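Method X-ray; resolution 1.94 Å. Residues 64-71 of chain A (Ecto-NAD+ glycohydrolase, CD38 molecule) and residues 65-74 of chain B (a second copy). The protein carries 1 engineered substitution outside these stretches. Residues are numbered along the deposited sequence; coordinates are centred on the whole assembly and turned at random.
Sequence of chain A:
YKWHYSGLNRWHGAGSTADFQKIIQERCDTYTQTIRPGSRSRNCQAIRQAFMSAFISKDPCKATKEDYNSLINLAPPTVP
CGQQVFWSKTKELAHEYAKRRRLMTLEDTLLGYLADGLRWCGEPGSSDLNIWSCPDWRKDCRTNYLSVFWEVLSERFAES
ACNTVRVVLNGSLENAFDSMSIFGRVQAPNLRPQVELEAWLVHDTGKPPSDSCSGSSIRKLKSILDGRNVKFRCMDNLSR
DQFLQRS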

# COMPACT_ATOMS: atom_id res chain seq x y z
N THR A 64 4.32 3.91 -16.38
CA THR A 64 4.95 4.22 -15.12
C THR A 64 4.14 3.56 -14.01
O THR A 64 2.97 3.18 -14.21
N LYS A 65 4.76 3.41 -12.86
CA LYS A 65 4.06 2.88 -11.70
C LYS A 65 2.82 3.71 -11.42
O LYS A 65 1.78 3.18 -11.02
N GLU A 66 2.92 5.02 -11.61
CA GLU A 66 1.83 5.92 -11.25
C GLU A 66 0.56 5.72 -12.09
O GLU A 66 -0.54 6.07 -11.67
N ASP A 67 0.71 5.15 -13.28
CA ASP A 67 -0.45 4.85 -14.12
C ASP A 67 -1.38 3.83 -13.47
O ASP A 67 -2.56 3.76 -13.78
N TYR A 68 -0.85 3.02 -12.56
CA TYR A 68 -1.65 1.94 -11.96
C TYR A 68 -2.18 2.22 -10.55
O TYR A 68 -2.93 1.40 -10.01
N ASN A 69 -1.82 3.36 -9.96
CA ASN A 69 -2.18 3.64 -8.57
C ASN A 69 -3.68 3.53 -8.34
O ASN A 69 -4.13 2.95 -7.36
N SER A 70 -4.46 4.14 -9.22
CA SER A 70 -5.91 4.14 -9.08
C SER A 70 -6.51 2.73 -9.14
O SER A 70 -7.37 2.38 -8.33
N LEU A 71 -6.07 1.94 -10.11
CA LEU A 71 -6.52 0.56 -10.24
C LEU A 71 -6.22 -0.22 -8.96
O LEU A 71 -7.09 -0.88 -8.40
N LYS B 65 -6.50 12.83 -5.92
CA LYS B 65 -5.60 11.88 -5.28
C LYS B 65 -4.47 11.53 -6.24
O LYS B 65 -3.32 11.34 -5.82
N GLU B 66 -4.79 11.47 -7.53
CA GLU B 66 -3.81 11.07 -8.53
C GLU B 66 -2.59 11.99 -8.52
O GLU B 66 -1.50 11.55 -8.83
N ASP B 67 -2.80 13.26 -8.16
CA ASP B 67 -1.71 14.24 -8.16
C ASP B 67 -0.58 13.83 -7.22
O ASP B 67 0.56 14.27 -7.37
N TYR B 68 -0.91 13.02 -6.22
CA TYR B 68 0.07 12.57 -5.24
C TYR B 68 0.66 11.17 -5.48
O TYR B 68 1.36 10.64 -4.61
N ASN B 69 0.37 10.59 -6.65
CA ASN B 69 0.84 9.23 -6.99
C ASN B 69 2.36 9.10 -6.90
O ASN B 69 2.88 8.19 -6.25
N SER B 70 3.07 9.98 -7.59
CA SER B 70 4.53 9.93 -7.59
C SER B 70 5.09 10.02 -6.16
O SER B 70 5.96 9.22 -5.77
N LEU B 71 4.59 10.98 -5.40
CA LEU B 71 5.04 11.20 -4.02
C LEU B 71 4.84 9.99 -3.12
O LEU B 71 5.78 9.56 -2.43
N ILE B 72 3.63 9.43 -3.10
CA ILE B 72 3.37 8.30 -2.23
C ILE B 72 4.19 7.09 -2.68
O ILE B 72 4.65 6.30 -1.86
N ASN B 73 4.41 6.95 -3.99
CA ASN B 73 5.18 5.82 -4.49
C ASN B 73 6.64 5.89 -4.04
O ASN B 73 7.28 4.86 -3.88
N LEU B 74 7.14 7.11 -3.83
CA LEU B 74 8.50 7.33 -3.33
C LEU B 74 8.66 6.98 -1.86
O LEU B 74 9.76 6.66 -1.40

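The two copies meet through the same segment of sequence, and together the two stretches bury 393 Å² of surface. Backbone proximity sets the register: the CA atoms of Glu A66 and Asn B69 lie 5.5 Å apart, and those of Ser A70 and Glu B66 7.3 Å apart.

Thr A64, in rotamer p, is out of reach of chain B. The backbone N of Thr A64 donates to Asp A67 OD2 at 3.1 Å with an N-H...acceptor angle of 163°, which holds the Asp A67 side chain (chi1 m) within its own chain. Lys A65 follows with chi1 m, chi2 t, chi3 p and chi4 t. The CB of Lys A65 packs against the side-chain amide of Asn B73, a slight contact with 29 Å² of the lysine covered, while its NZ is satisfied elsewhere in the structure.

Glu A66 contributes the most covered area on chain A, 74 Å². Its CA-to-CB bond points sideways, but chi1 m and chi2 p bring the end of the side chain nearer. Glu A66 CG lies 3.6 Å from Asn B69 CB and 3.4 Å from Ser B70 OG, and the side chain carries its carboxylate over the helix of chain B. Water 1 donates to both Glu A66 OE2 (3.1 Å) and Ser B70 O (2.8 Å), bridging the side chain to the helix backbone. The Glu A66 backbone O is 3.2 Å from Asn B69 OD1, but both are acceptors, so this proximity is not a hydrogen bond.

Tyr A68, chi1 m, points away and makes no contact across the stretches; its OH is bonded elsewhere. Asn A69 instead points toward chain B, with chi1 at -87° (m), and is buried. It faces Asn B69 and Asn B73, both also m and pointing toward chain A, as expected for residues one helical turn apart. Asn A69 CB approaches Asn B69 ND2 at 3.1 Å. The amides of Asn A69 and Asn B73 are probably turned over in the model, so their polar pairing remains open, although the close packing of the three side chains is clear. Ile B72, chi1 and chi2 both t, adds a small apolar flank.

Ser A70, chi1 m, also points toward chain B. Ser A70 OG lies 2.8 Å from OE2 of Glu B66, whose m, p conformation brings its carboxylate nearer from a sideways start. Water 2 accepts from Asn B69 ND2 at 3.0 Å and makes a weak 3.3 Å bond with Ser A70 OG, linking these side chains. Leu A71 is out of reach.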

# COMPACT_ATOMS: atom_id res chain seq x y z
CB THR A 64 5.03 5.74 -14.84
OG1 THR A 64 3.71 6.27 -14.75
CG2 THR A 64 5.79 6.46 -15.96
CB LYS A 65 4.98 2.89 -10.48
CG LYS A 65 6.17 1.92 -10.57
CD LYS A 65 7.04 2.04 -9.31
CE LYS A 65 6.19 2.00 -8.04
NZ LYS A 65 6.96 2.30 -6.79
CB GLU A 66 2.28 7.39 -11.32
CG GLU A 66 3.30 7.79 -10.23
CD GLU A 66 4.66 7.16 -10.44
OE1 GLU A 66 5.17 7.23 -11.58
OE2 GLU A 66 5.21 6.58 -9.48
CB ASP A 67 -0.00 4.33 -15.48
CG ASP A 67 0.63 5.39 -16.33
OD1 ASP A 67 0.23 6.56 -16.21
OD2 ASP A 67 1.52 5.06 -17.14
CB TYR A 68 -0.87 0.62 -11.97
CG TYR A 68 -0.82 -0.06 -13.32
CD1 TYR A 68 0.37 -0.17 -14.03
CD2 TYR A 68 -1.96 -0.61 -13.88
CE1 TYR A 68 0.42 -0.81 -15.27
CE2 TYR A 68 -1.93 -1.24 -15.11
CZ TYR A 68 -0.74 -1.34 -15.80
OH TYR A 68 -0.72 -1.99 -17.03
CB ASN A 69 -1.69 5.03 -8.11
CG ASN A 69 -0.27 5.02 -7.57
OD1 ASN A 69 -0.04 5.27 -6.38
ND2 ASN A 69 0.69 4.73 -8.43
CB SER A 70 -6.56 5.03 -10.14
OG SER A 70 -6.44 6.39 -9.77
CB LEU A 71 -5.85 -0.12 -11.44
CG LEU A 71 -6.24 -1.59 -11.63
CD1 LEU A 71 -7.74 -1.72 -11.96
CD2 LEU A 71 -5.39 -2.26 -12.69
CB LYS B 65 -6.37 10.62 -4.84
CG LYS B 65 -7.48 10.91 -3.83
CD LYS B 65 -8.05 9.63 -3.23
CE LYS B 65 -9.07 9.94 -2.13
NZ LYS B 65 -9.51 8.70 -1.42
CB GLU B 66 -4.43 11.01 -9.93
CG GLU B 66 -5.33 9.79 -10.17
CD GLU B 66 -6.71 9.95 -9.56
OE1 GLU B 66 -7.05 11.06 -9.11
OE2 GLU B 66 -7.47 8.95 -9.54
CB ASP B 67 -2.21 15.64 -7.76
CG ASP B 67 -3.05 16.29 -8.84
OD1 ASP B 67 -2.75 16.07 -10.03
OD2 ASP B 67 -4.01 17.01 -8.50
CB TYR B 68 -0.53 12.65 -3.84
CG TYR B 68 -0.64 14.06 -3.30
CD1 TYR B 68 0.49 14.78 -2.95
CD2 TYR B 68 -1.88 14.66 -3.14
CE1 TYR B 68 0.40 16.07 -2.45
CE2 TYR B 68 -1.99 15.94 -2.64
CZ TYR B 68 -0.85 16.64 -2.30
OH TYR B 68 -0.96 17.92 -1.80
CB ASN B 69 0.39 8.83 -8.40
CG ASN B 69 -1.06 8.34 -8.47
OD1 ASN B 69 -1.64 8.28 -9.56
ND2 ASN B 69 -1.64 8.01 -7.34
CB SER B 70 5.11 11.04 -8.48
OG SER B 70 4.76 10.80 -9.84
CB LEU B 71 4.36 12.43 -3.41
CG LEU B 71 4.76 12.82 -1.98
CD1 LEU B 71 6.25 13.17 -1.91
CD2 LEU B 71 3.94 13.99 -1.50
CB ILE B 72 1.88 7.93 -2.15
CG1 ILE B 72 1.65 6.88 -1.06
CG2 ILE B 72 1.38 7.41 -3.49
CD1 ILE B 72 0.18 6.64 -0.74
CB ASN B 73 5.09 5.72 -6.02
CG ASN B 73 3.75 5.18 -6.49
OD1 ASN B 73 2.94 4.75 -5.68
ND2 ASN B 73 3.50 5.22 -7.80
CB LEU B 74 8.89 8.79 -3.56
CG LEU B 74 9.85 9.21 -4.68
CD1 LEU B 74 10.17 8.09 -5.67
CD2 LEU B 74 9.36 10.46 -5.38
O HOH W 1 7.37 8.08 -7.85
O HOH W 2 -4.49 7.14 -7.19